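PDB 3GF8: putative polysaccharide binding proteins (DUF1812) from Bacteroides thetaiotaomicron VPI-5482, which is probably a lipid-modified outer-membrane protein of the FimB/Mfa2 family that takes part in assembling or attaching fimbriae at the cell surface. Local coordinates for residues W82-T92 with D103-E111; R119-I129 with E141-I151. All blocks are in the same frame, centred on the assembly; numbering follows the deposited sequence.

In the fold
Following the chain from the N terminus, strand 75-83 runs out into the loop of residues 84-88, and contact 1 closes the loop between strands 89-91 and 105-108, holding 82-92 against 103-111. Contact 2 opens only after that loop is complete: 119-129 returns along strand 75-83 and then pairs with 141-151 across the hairpin of strands 124-133 and 139-158. The two contacts therefore follow in series, neither nested nor crossed, with centres about 12 Å apart. They meet at Glu-121, whose carboxylate and carbonyl face Ser-88 and Tyr-89. Together they tie the small sheet of strands 89-91, 105-108 and 180-182 to the neighbouring strands 75-83, 124-133 and 139-158.

Contact 1. Residues W82-T92 with D103-E111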
loop_
_atom_site.group_PDB
_atom_site.type_symbol
_atom_site.label_atom_id
_atom_site.label_comp_id
_atom_site.label_asym_id
_atom_site.label_seq_id
_atom_site.Cartn_x
_atom_site.Cartn_y
_atom_site.Cartn_z
ATOM N N TRP A 82 -5.170 0.648 12.359
ATOM C CA TRP A 82 -4.263 1.193 11.353
ATOM C C TRP A 82 -2.886 1.162 11.990
ATOM O O TRP A 82 -2.715 1.499 13.168
ATOM C CB TRP A 82 -4.613 2.630 10.999
ATOM C CG TRP A 82 -5.806 2.800 10.144
ATOM C CD1 TRP A 82 -7.013 3.343 10.513
ATOM C CD2 TRP A 82 -5.929 2.451 8.753
ATOM N NE1 TRP A 82 -7.873 3.342 9.436
ATOM C CE2 TRP A 82 -7.235 2.807 8.348
ATOM C CE3 TRP A 82 -5.057 1.882 7.811
ATOM C CZ2 TRP A 82 -7.694 2.602 7.049
ATOM C CZ3 TRP A 82 -5.505 1.682 6.526
ATOM C CH2 TRP A 82 -6.805 2.046 6.146
ATOM N N ALA A 83 -1.908 0.708 11.219
ATOM C CA ALA A 83 -0.566 0.536 11.720
ATOM C C ALA A 83 0.370 1.325 10.811
ATOM O O ALA A 83 0.164 1.398 9.603
ATOM C CB ALA A 83 -0.175 -0.964 11.779
ATOM N N GLY A 84 1.399 1.910 11.427
ATOM C CA GLY A 84 2.321 2.784 10.725
ATOM C C GLY A 84 1.881 4.219 10.440
ATOM O O GLY A 84 2.690 4.973 9.929
ATOM N N ALA A 85 0.630 4.615 10.759
ATOM C CA ALA A 85 0.120 5.927 10.322
ATOM C C ALA A 85 0.743 7.033 11.168
ATOM O O ALA A 85 0.603 7.049 12.392
ATOM C CB ALA A 85 -1.424 6.009 10.338
ATOM N N ARG A 86 1.468 7.926 10.507
ATOM C CA ARG A 86 2.081 9.083 11.174
ATOM C C ARG A 86 1.752 10.330 10.375
ATOM O O ARG A 86 0.583 10.532 10.029
ATOM C CB ARG A 86 3.578 8.865 11.365
ATOM C CG ARG A 86 3.876 7.683 12.294
ATOM C CD ARG A 86 5.374 7.515 12.444
ATOM N NE ARG A 86 5.759 6.328 13.192
ATOM C CZ ARG A 86 5.920 6.283 14.506
ATOM N NH1 ARG A 86 5.720 7.361 15.244
ATOM N NH2 ARG A 86 6.265 5.144 15.090
ATOM N N ASP A 87 2.744 11.135 10.017
ATOM C CA ASP A 87 2.469 12.442 9.429
ATOM C C ASP A 87 1.890 12.480 8.041
ATOM O O ASP A 87 1.380 13.515 7.653
ATOM C CB ASP A 87 3.720 13.285 9.421
ATOM C CG ASP A 87 4.139 13.672 10.809
ATOM O OD1 ASP A 87 3.237 13.843 11.665
ATOM O OD2 ASP A 87 5.364 13.791 11.056
ATOM N N SER A 88 1.949 11.396 7.285
ATOM C CA SER A 88 1.432 11.435 5.920
ATOM C C SER A 88 -0.068 11.391 5.836
ATOM O O SER A 88 -0.644 11.777 4.800
ATOM C CB SER A 88 1.995 10.315 5.068
ATOM O OG SER A 88 3.404 10.391 5.023
ATOM N N TYR A 89 -0.717 10.971 6.918
ATOM C CA TYR A 89 -2.116 10.641 6.842
ATOM C C TYR A 89 -2.909 11.401 7.884
ATOM O O TYR A 89 -2.430 11.582 8.990
ATOM C CB TYR A 89 -2.277 9.148 7.087
ATOM C CG TYR A 89 -1.277 8.309 6.352
ATOM C CD1 TYR A 89 -1.440 8.054 5.009
ATOM C CD2 TYR A 89 -0.176 7.761 6.988
ATOM C CE1 TYR A 89 -0.548 7.280 4.295
ATOM C CE2 TYR A 89 0.724 6.961 6.279
ATOM C CZ TYR A 89 0.527 6.724 4.926
ATOM O OH TYR A 89 1.408 5.955 4.149
ATOM N N ASP A 90 -4.115 11.835 7.507
ATOM C CA ASP A 90 -5.139 12.248 8.478
ATOM C C ASP A 90 -6.132 11.145 8.640
ATOM O O ASP A 90 -6.733 10.704 7.652
ATOM C CB ASP A 90 -5.895 13.502 8.014
ATOM C CG ASP A 90 -4.997 14.737 7.985
ATOM O OD1 ASP A 90 -4.286 15.018 8.991
ATOM O OD2 ASP A 90 -4.982 15.405 6.937
ATOM N N ILE A 91 -6.328 10.726 9.882
ATOM C CA ILE A 91 -7.357 9.757 10.218
ATOM C C ILE A 91 -8.417 10.558 10.961
ATOM O O ILE A 91 -8.100 11.288 11.886
ATOM C CB ILE A 91 -6.813 8.625 11.115
ATOM C CG1 ILE A 91 -5.605 7.923 10.438
ATOM C CG2 ILE A 91 -7.938 7.628 11.449
ATOM C CD1 ILE A 91 -4.725 6.999 11.399
ATOM N N THR A 92 -9.671 10.452 10.551
ATOM C CA THR A 92 -10.748 11.192 11.218
ATOM C C THR A 92 -10.756 10.903 12.730
ATOM O O THR A 92 -10.434 9.780 13.170
ATOM C CB THR A 92 -12.117 10.857 10.597
ATOM O OG1 THR A 92 -12.256 9.460 10.525
ATOM C CG2 THR A 92 -12.236 11.373 9.144
ATOM N N ASP A 103 -17.656 6.291 10.025
ATOM C CA ASP A 103 -17.041 7.616 10.212
ATOM C C ASP A 103 -15.517 7.628 10.111
ATOM O O ASP A 103 -14.909 8.711 10.002
ATOM C CB ASP A 103 -17.388 8.202 11.585
ATOM C CG ASP A 103 -18.859 8.567 11.718
ATOM O OD1 ASP A 103 -19.460 8.991 10.720
ATOM O OD2 ASP A 103 -19.421 8.422 12.824
ATOM N N LEU A 104 -14.904 6.454 10.253
ATOM C CA LEU A 104 -13.443 6.327 10.317
ATOM C C LEU A 104 -12.871 6.277 8.898
ATOM O O LEU A 104 -13.192 5.368 8.116
ATOM C CB LEU A 104 -13.024 5.056 11.076
ATOM C CG LEU A 104 -11.528 4.935 11.380
ATOM C CD1 LEU A 104 -11.147 6.083 12.231
ATOM C CD2 LEU A 104 -11.158 3.633 12.076
ATOM N N LYS A 105 -12.046 7.266 8.563
ATOM C CA LYS A 105 -11.496 7.350 7.224
ATOM C C LYS A 105 -10.068 7.826 7.348
ATOM O O LYS A 105 -9.761 8.589 8.233
ATOM C CB LYS A 105 -12.294 8.341 6.408
ATOM C CG LYS A 105 -13.792 8.069 6.415
ATOM C CD LYS A 105 -14.528 9.057 5.561
ATOM C CE LYS A 105 -15.960 8.633 5.428
ATOM N NZ LYS A 105 -16.759 9.769 5.031
ATOM N N LEU A 106 -9.216 7.383 6.436
ATOM C CA LEU A 106 -7.817 7.747 6.424
ATOM C C LEU A 106 -7.605 8.410 5.073
ATOM O O LEU A 106 -8.034 7.896 4.033
ATOM C CB LEU A 106 -6.958 6.517 6.618
ATOM C CG LEU A 106 -5.418 6.669 6.659
ATOM C CD1 LEU A 106 -4.768 5.606 7.512
ATOM C CD2 LEU A 106 -4.852 6.610 5.286
ATOM N N LYS A 107 -6.997 9.586 5.089
ATOM C CA LYS A 107 -6.747 10.294 3.844
ATOM C C LYS A 107 -5.274 10.659 3.741
ATOM O O LYS A 107 -4.701 11.212 4.671
ATOM C CB LYS A 107 -7.652 11.518 3.730
ATOM C CG LYS A 107 -7.439 12.259 2.443
ATOM C CD LYS A 107 -8.246 13.527 2.353
ATOM C CE LYS A 107 -9.547 13.294 1.587
ATOM N NZ LYS A 107 -10.396 14.512 1.535
ATOM N N LEU A 108 -4.636 10.292 2.628
ATOM C CA LEU A 108 -3.263 10.741 2.359
ATOM C C LEU A 108 -3.297 12.259 2.200
ATOM O O LEU A 108 -4.134 12.784 1.464
ATOM C CB LEU A 108 -2.721 10.098 1.073
ATOM C CG LEU A 108 -1.343 10.478 0.544
ATOM C CD1 LEU A 108 -0.239 10.123 1.531
ATOM C CD2 LEU A 108 -1.083 9.803 -0.859
ATOM N N LYS A 109 -2.427 12.963 2.921
ATOM C CA LYS A 109 -2.367 14.407 2.844
ATOM C C LYS A 109 -1.844 14.829 1.488
ATOM O O LYS A 109 -0.906 14.211 0.952
ATOM C CB LYS A 109 -1.444 14.952 3.940
ATOM C CG LYS A 109 -2.009 14.756 5.371
ATOM C CD LYS A 109 -1.074 15.430 6.365
ATOM C CE LYS A 109 -1.391 15.145 7.800
ATOM N NZ LYS A 109 -0.193 15.425 8.653
ATOM N N ARG A 110 -2.460 15.867 0.934
ATOM C CA ARG A 110 -2.004 16.496 -0.310
ATOM C C ARG A 110 -2.225 18.010 -0.298
ATOM O O ARG A 110 -3.058 18.532 0.417
ATOM C CB ARG A 110 -2.644 15.877 -1.550
ATOM C CG ARG A 110 -4.108 16.336 -1.851
ATOM C CD ARG A 110 -5.050 16.074 -0.668
ATOM N NE ARG A 110 -5.209 14.643 -0.383
ATOM C CZ ARG A 110 -6.181 13.868 -0.884
ATOM N NH1 ARG A 110 -7.092 14.376 -1.708
ATOM N NH2 ARG A 110 -6.236 12.568 -0.570
ATOM N N GLU A 111 -1.457 18.695 -1.110
ATOM C CA GLU A 111 -1.629 20.100 -1.392
ATOM C C GLU A 111 -2.595 20.293 -2.547
ATOM O O GLU A 111 -2.971 19.316 -3.186
ATOM C CB GLU A 111 -0.304 20.644 -1.852
ATOM C CG GLU A 111 0.805 20.642 -0.821
ATOM C CD GLU A 111 2.055 21.342 -1.400
ATOM O OE1 GLU A 111 2.203 21.339 -2.671
ATOM O OE2 GLU A 111 2.856 21.888 -0.585
HETATM O O HOH W 1 -10.569 4.206 7.855
HETATM O O HOH W 2 -1.198 13.225 10.692
#
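Leu-106 wedges between Trp-82, Tyr-89 and Ile-91 where strands 89-91 and 105-108 pair antiparallel in a small three-stranded sheet. Its CD1 lies over one face of the Trp-82 indole, 3.7 Å from the centroid of the six-membered ring, a CH-pi contact that joins this pairing to the end of strand 75-83. The other methyl, CD2, reaches Tyr-89 CD1 at 3.7 Å; chi1 of -179° sets CG anti to the backbone N, carrying the fork of the side chain between the two rings. Beside it, Ile-91 CG2 and Leu-104 CD1 meet at 3.6 Å, their side chains pointing the same way.

Backbone bonds in both directions join Asp-90 and Lys-107. At one end of the pairing Thr-92 OG1 is doubly engaged, donating to Asp-103 O at 2.8 Å and accepting from Lys-105 N at 3.0 Å. At the other, Lys-109 N bonds Ser-88 O while its extended side chain crosses Asp-90 and carries NZ to Asp-87 O at 2.7 Å. An alanine in place of Lys-109 is likely to leave Asp-87 O without this donor and the Asp-90 carboxylate without the lysine chain and charge beside it.

Farther out, Tyr-89 OH bonds Glu-121 O, and Tyr-125 packs edge-to-face with Trp-82. Water 1 lies in the indole plane, accepting from Trp-82 NE1 at 3.2 Å and donating weakly to Leu-104 O.

Contact 2. Residues R119-I129 with E141-I151; sequences RMETLWYGEVI and ETINLIRDTKI
Thr-122 CG2 sits over one face of the Arg-147 guanidinium, 3.5 Å from NE, the two side chains crossing at about a right angle. The same methyl lies over the rim of a Trp-124 ring face, whose plane is turned 60° from the guanidinium; Arg-147 CG also meets a face of this indole. Arg-147 runs extended from CG to NE, and its NE bonds Thr-149 O, tilted from the guanidinium plane, which probably limits the turning of the group under Thr-122. Water 3 lies between Thr-122 OG1 and Thr-149 OG1, and Thr-149 OG1 also receives Leu-123 N at 3.1 Å in a nearly straight bond.

Beyond this end the segments are the arms of an antiparallel beta hairpin, strands 124-133 and 139-158, with Tyr-125 and Ile-146 as a hydrogen-bonded pair. Gly-126 leaves room for Ile-143, whose CG2 lies 3.5 Å from Gly-126 CA, where a CB would clash. On the face carrying Ile-146, Glu-127 and Asn-144 lie side by side, their carboxylate and amide planes 51° apart. Ile-146 CD1 packs against Glu-127 CD at 3.7 Å. At the far end Ile-129 CG1, held between its backbone N and carbonyl carbon (chi1 58°), meets Ile-143 CD1 at 3.9 Å.

Strand 75-83 pairs with the other edge of 124-129 through Ala-83, Ala-81 and Phe-79, while strand 16-21 borders 141-147, with Val-18 and Phe-20 packed on Ile-143.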
loop_
_atom_site.group_PDB
_atom_site.type_symbol
_atom_site.label_atom_id
_atom_site.label_comp_id
_atom_site.label_asym_id
_atom_site.label_seq_id
_atom_site.Cartn_x
_atom_site.Cartn_y
_atom_site.Cartn_z
ATOM N N ARG A 119 8.321 9.832 0.046
ATOM C CA ARG A 119 8.166 8.438 0.402
ATOM C C ARG A 119 7.326 8.374 1.661
ATOM O O ARG A 119 7.767 8.820 2.669
ATOM C CB ARG A 119 9.500 7.715 0.608
ATOM C CG ARG A 119 9.263 6.225 0.943
ATOM C CD ARG A 119 10.531 5.454 0.928
ATOM N NE ARG A 119 11.435 5.941 1.964
ATOM C CZ ARG A 119 12.738 5.649 2.066
ATOM N NH1 ARG A 119 13.352 4.849 1.194
ATOM N NH2 ARG A 119 13.433 6.170 3.067
HETATM N N MSE A 120 6.097 7.860 1.593
HETATM C CA MSE A 120 5.262 7.746 2.791
HETATM C C MSE A 120 5.774 6.678 3.749
HETATM O O MSE A 120 6.224 5.630 3.312
HETATM C CB MSE A 120 3.845 7.359 2.439
HETATM C CG MSE A 120 3.030 8.473 1.979
HETATM SE SE MSE A 120 2.962 8.392 0.091
HETATM C CE MSE A 120 1.563 7.206 0.039
ATOM N N GLU A 121 5.654 6.925 5.048
ATOM C CA GLU A 121 5.810 5.851 6.036
ATOM C C GLU A 121 4.769 4.762 5.738
ATOM O O GLU A 121 3.589 5.052 5.349
ATOM C CB GLU A 121 5.698 6.386 7.470
ATOM C CG GLU A 121 4.293 6.782 7.934
ATOM C CD GLU A 121 3.845 8.188 7.557
ATOM O OE1 GLU A 121 4.484 8.844 6.724
ATOM O OE2 GLU A 121 2.824 8.656 8.116
ATOM N N THR A 122 5.228 3.522 5.843
ATOM C CA THR A 122 4.472 2.373 5.395
ATOM C C THR A 122 3.241 2.225 6.263
ATOM O O THR A 122 3.302 2.390 7.503
ATOM C CB THR A 122 5.312 1.102 5.424
ATOM O OG1 THR A 122 6.356 1.250 4.468
ATOM C CG2 THR A 122 4.467 -0.156 5.090
ATOM N N LEU A 123 2.131 1.978 5.562
ATOM C CA LEU A 123 0.821 1.920 6.147
ATOM C C LEU A 123 0.242 0.496 6.056
ATOM O O LEU A 123 0.251 -0.101 4.970
ATOM C CB LEU A 123 -0.108 2.882 5.409
ATOM C CG LEU A 123 -1.515 2.964 5.986
ATOM C CD1 LEU A 123 -1.456 3.634 7.364
ATOM C CD2 LEU A 123 -2.411 3.729 5.019
ATOM N N TRP A 124 -0.233 -0.027 7.192
ATOM C CA TRP A 124 -0.954 -1.315 7.220
ATOM C C TRP A 124 -2.371 -1.151 7.752
ATOM O O TRP A 124 -2.612 -0.370 8.684
ATOM C CB TRP A 124 -0.247 -2.364 8.107
ATOM C CG TRP A 124 1.089 -2.861 7.644
ATOM C CD1 TRP A 124 1.336 -3.994 6.929
ATOM C CD2 TRP A 124 2.373 -2.275 7.924
ATOM N NE1 TRP A 124 2.694 -4.141 6.727
ATOM C CE2 TRP A 124 3.351 -3.099 7.318
ATOM C CE3 TRP A 124 2.791 -1.130 8.605
ATOM C CZ2 TRP A 124 4.721 -2.801 7.367
ATOM C CZ3 TRP A 124 4.163 -0.841 8.659
ATOM C CH2 TRP A 124 5.104 -1.684 8.049
ATOM N N TYR A 125 -3.291 -1.922 7.164
ATOM C CA TYR A 125 -4.695 -1.969 7.572
ATOM C C TYR A 125 -4.930 -3.224 8.398
ATOM O O TYR A 125 -4.477 -4.311 8.044
ATOM C CB TYR A 125 -5.593 -1.959 6.337
ATOM C CG TYR A 125 -7.024 -2.252 6.661
ATOM C CD1 TYR A 125 -7.840 -1.276 7.231
ATOM C CD2 TYR A 125 -7.577 -3.509 6.404
ATOM C CE1 TYR A 125 -9.168 -1.542 7.543
ATOM C CE2 TYR A 125 -8.907 -3.786 6.702
ATOM C CZ TYR A 125 -9.697 -2.807 7.291
ATOM O OH TYR A 125 -10.998 -3.080 7.609
ATOM N N GLY A 126 -5.610 -3.062 9.530
ATOM C CA GLY A 126 -5.886 -4.163 10.432
ATOM C C GLY A 126 -7.326 -4.510 10.258
ATOM O O GLY A 126 -8.187 -3.689 10.562
ATOM N N GLU A 127 -7.595 -5.726 9.785
ATOM C CA GLU A 127 -8.963 -6.116 9.447
ATOM C C GLU A 127 -9.865 -6.179 10.691
ATOM O O GLU A 127 -9.379 -6.391 11.837
ATOM C CB GLU A 127 -8.981 -7.465 8.726
ATOM C CG GLU A 127 -7.908 -7.601 7.648
ATOM C CD GLU A 127 -8.064 -8.874 6.853
ATOM O OE1 GLU A 127 -9.018 -8.950 6.069
ATOM O OE2 GLU A 127 -7.227 -9.784 6.991
ATOM N N VAL A 128 -11.162 -5.956 10.456
ATOM C CA VAL A 128 -12.176 -5.896 11.516
ATOM C C VAL A 128 -12.422 -7.296 12.088
ATOM O O VAL A 128 -12.585 -8.232 11.331
ATOM C CB VAL A 128 -13.524 -5.343 10.988
ATOM C CG1 VAL A 128 -14.634 -5.443 12.059
ATOM C CG2 VAL A 128 -13.375 -3.946 10.512
ATOM N N ILE A 129 -12.426 -7.432 13.411
ATOM C CA ILE A 129 -12.767 -8.697 14.059
ATOM C C ILE A 129 -13.883 -8.506 15.097
ATOM O O ILE A 129 -14.036 -7.425 15.697
ATOM C CB ILE A 129 -11.531 -9.317 14.728
ATOM C CG1 ILE A 129 -10.928 -8.347 15.756
ATOM C CG2 ILE A 129 -10.469 -9.688 13.670
ATOM C CD1 ILE A 129 -9.975 -9.018 16.733
ATOM N N GLU A 141 -6.813 -11.731 21.256
ATOM C CA GLU A 141 -7.339 -11.628 19.899
ATOM C C GLU A 141 -6.178 -11.352 18.923
ATOM O O GLU A 141 -5.114 -10.861 19.316
ATOM C CB GLU A 141 -8.373 -10.515 19.805
ATOM C CG GLU A 141 -9.490 -10.600 20.845
ATOM C CD GLU A 141 -10.447 -11.755 20.601
ATOM O OE1 GLU A 141 -10.616 -12.179 19.428
ATOM O OE2 GLU A 141 -11.030 -12.223 21.596
ATOM N N THR A 142 -6.381 -11.662 17.658
ATOM C CA THR A 142 -5.364 -11.390 16.641
ATOM C C THR A 142 -5.852 -10.417 15.564
ATOM O O THR A 142 -6.881 -10.660 14.894
ATOM C CB THR A 142 -4.933 -12.684 15.916
ATOM O OG1 THR A 142 -4.559 -13.675 16.873
ATOM C CG2 THR A 142 -3.760 -12.406 14.967
ATOM N N ILE A 143 -5.098 -9.349 15.364
ATOM C CA ILE A 143 -5.337 -8.448 14.230
ATOM C C ILE A 143 -4.454 -8.838 13.042
ATOM O O ILE A 143 -3.253 -9.016 13.165
ATOM C CB ILE A 143 -5.142 -6.974 14.589
ATOM C CG1 ILE A 143 -6.213 -6.549 15.611
ATOM C CG2 ILE A 143 -5.331 -6.101 13.337
ATOM C CD1 ILE A 143 -7.664 -6.401 14.949
ATOM N N ASN A 144 -5.094 -9.011 11.892
ATOM C CA ASN A 144 -4.390 -9.326 10.664
ATOM C C ASN A 144 -4.127 -8.074 9.804
ATOM O O ASN A 144 -5.060 -7.368 9.449
ATOM C CB ASN A 144 -5.164 -10.344 9.846
ATOM C CG ASN A 144 -4.389 -10.803 8.666
ATOM O OD1 ASN A 144 -3.276 -11.282 8.802
ATOM N ND2 ASN A 144 -4.938 -10.593 7.483
ATOM N N LEU A 145 -2.854 -7.854 9.471
ATOM C CA LEU A 145 -2.408 -6.619 8.810
ATOM C C LEU A 145 -2.144 -6.826 7.335
ATOM O O LEU A 145 -1.472 -7.807 6.934
ATOM C CB LEU A 145 -1.120 -6.079 9.452
ATOM C CG LEU A 145 -1.304 -5.583 10.871
ATOM C CD1 LEU A 145 0.069 -5.145 11.504
ATOM C CD2 LEU A 145 -2.342 -4.489 10.856
ATOM N N ILE A 146 -2.636 -5.869 6.556
ATOM C CA ILE A 146 -2.505 -5.843 5.105
ATOM C C ILE A 146 -1.795 -4.559 4.689
ATOM O O ILE A 146 -2.229 -3.450 5.056
ATOM C CB ILE A 146 -3.916 -5.876 4.470
ATOM C CG1 ILE A 146 -4.605 -7.220 4.800
ATOM C CG2 ILE A 146 -3.857 -5.647 2.947
ATOM C CD1 ILE A 146 -5.967 -7.283 4.313
ATOM N N ARG A 147 -0.740 -4.692 3.889
ATOM C CA ARG A 147 0.043 -3.544 3.508
ATOM C C ARG A 147 -0.654 -2.793 2.426
ATOM O O ARG A 147 -1.076 -3.383 1.427
ATOM C CB ARG A 147 1.455 -3.922 3.070
ATOM C CG ARG A 147 2.315 -2.712 2.852
ATOM C CD ARG A 147 3.812 -3.028 2.813
ATOM N NE ARG A 147 4.531 -1.968 2.112
ATOM C CZ ARG A 147 5.838 -1.947 1.917
ATOM N NH1 ARG A 147 6.609 -2.941 2.331
ATOM N NH2 ARG A 147 6.386 -0.927 1.292
ATOM N N ASP A 148 -0.779 -1.477 2.629
ATOM C CA ASP A 148 -1.551 -0.631 1.716
ATOM C C ASP A 148 -0.682 0.264 0.823
ATOM O O ASP A 148 -1.121 0.723 -0.255
ATOM C CB ASP A 148 -2.504 0.261 2.536
ATOM C CG ASP A 148 -3.826 -0.419 2.879
ATOM O OD1 ASP A 148 -4.090 -1.561 2.437
ATOM O OD2 ASP A 148 -4.618 0.214 3.604
ATOM N N THR A 149 0.527 0.563 1.283
ATOM C CA THR A 149 1.428 1.408 0.535
ATOM C C THR A 149 2.364 0.518 -0.301
ATOM O O THR A 149 2.809 -0.549 0.148
ATOM C CB THR A 149 2.197 2.346 1.447
ATOM O OG1 THR A 149 2.727 1.618 2.548
ATOM C CG2 THR A 149 1.281 3.453 1.957
ATOM N N LYS A 150 2.625 0.964 -1.533
ATOM C CA LYS A 150 3.318 0.155 -2.519
ATOM C C LYS A 150 4.511 0.946 -3.104
ATOM O O LYS A 150 4.374 2.082 -3.583
ATOM C CB LYS A 150 2.322 -0.259 -3.606
ATOM C CG LYS A 150 1.097 -0.961 -3.070
ATOM C CD LYS A 150 1.426 -2.371 -2.483
ATOM C CE LYS A 150 0.397 -2.824 -1.457
ATOM N NZ LYS A 150 0.574 -4.271 -1.041
ATOM N N ILE A 151 5.681 0.341 -3.054
ATOM C CA ILE A 151 6.884 0.977 -3.515
ATOM C C ILE A 151 7.219 0.339 -4.855
ATOM O O ILE A 151 7.105 -0.883 -5.021
ATOM C CB ILE A 151 7.987 0.831 -2.475
ATOM C CG1 ILE A 151 7.575 1.626 -1.213
ATOM C CG2 ILE A 151 9.311 1.327 -3.048
ATOM C CD1 ILE A 151 8.540 1.597 -0.110
HETATM O O HOH W 3 5.391 1.686 1.913
HETATM O O HOH W 4 -7.858 -8.670 11.810
#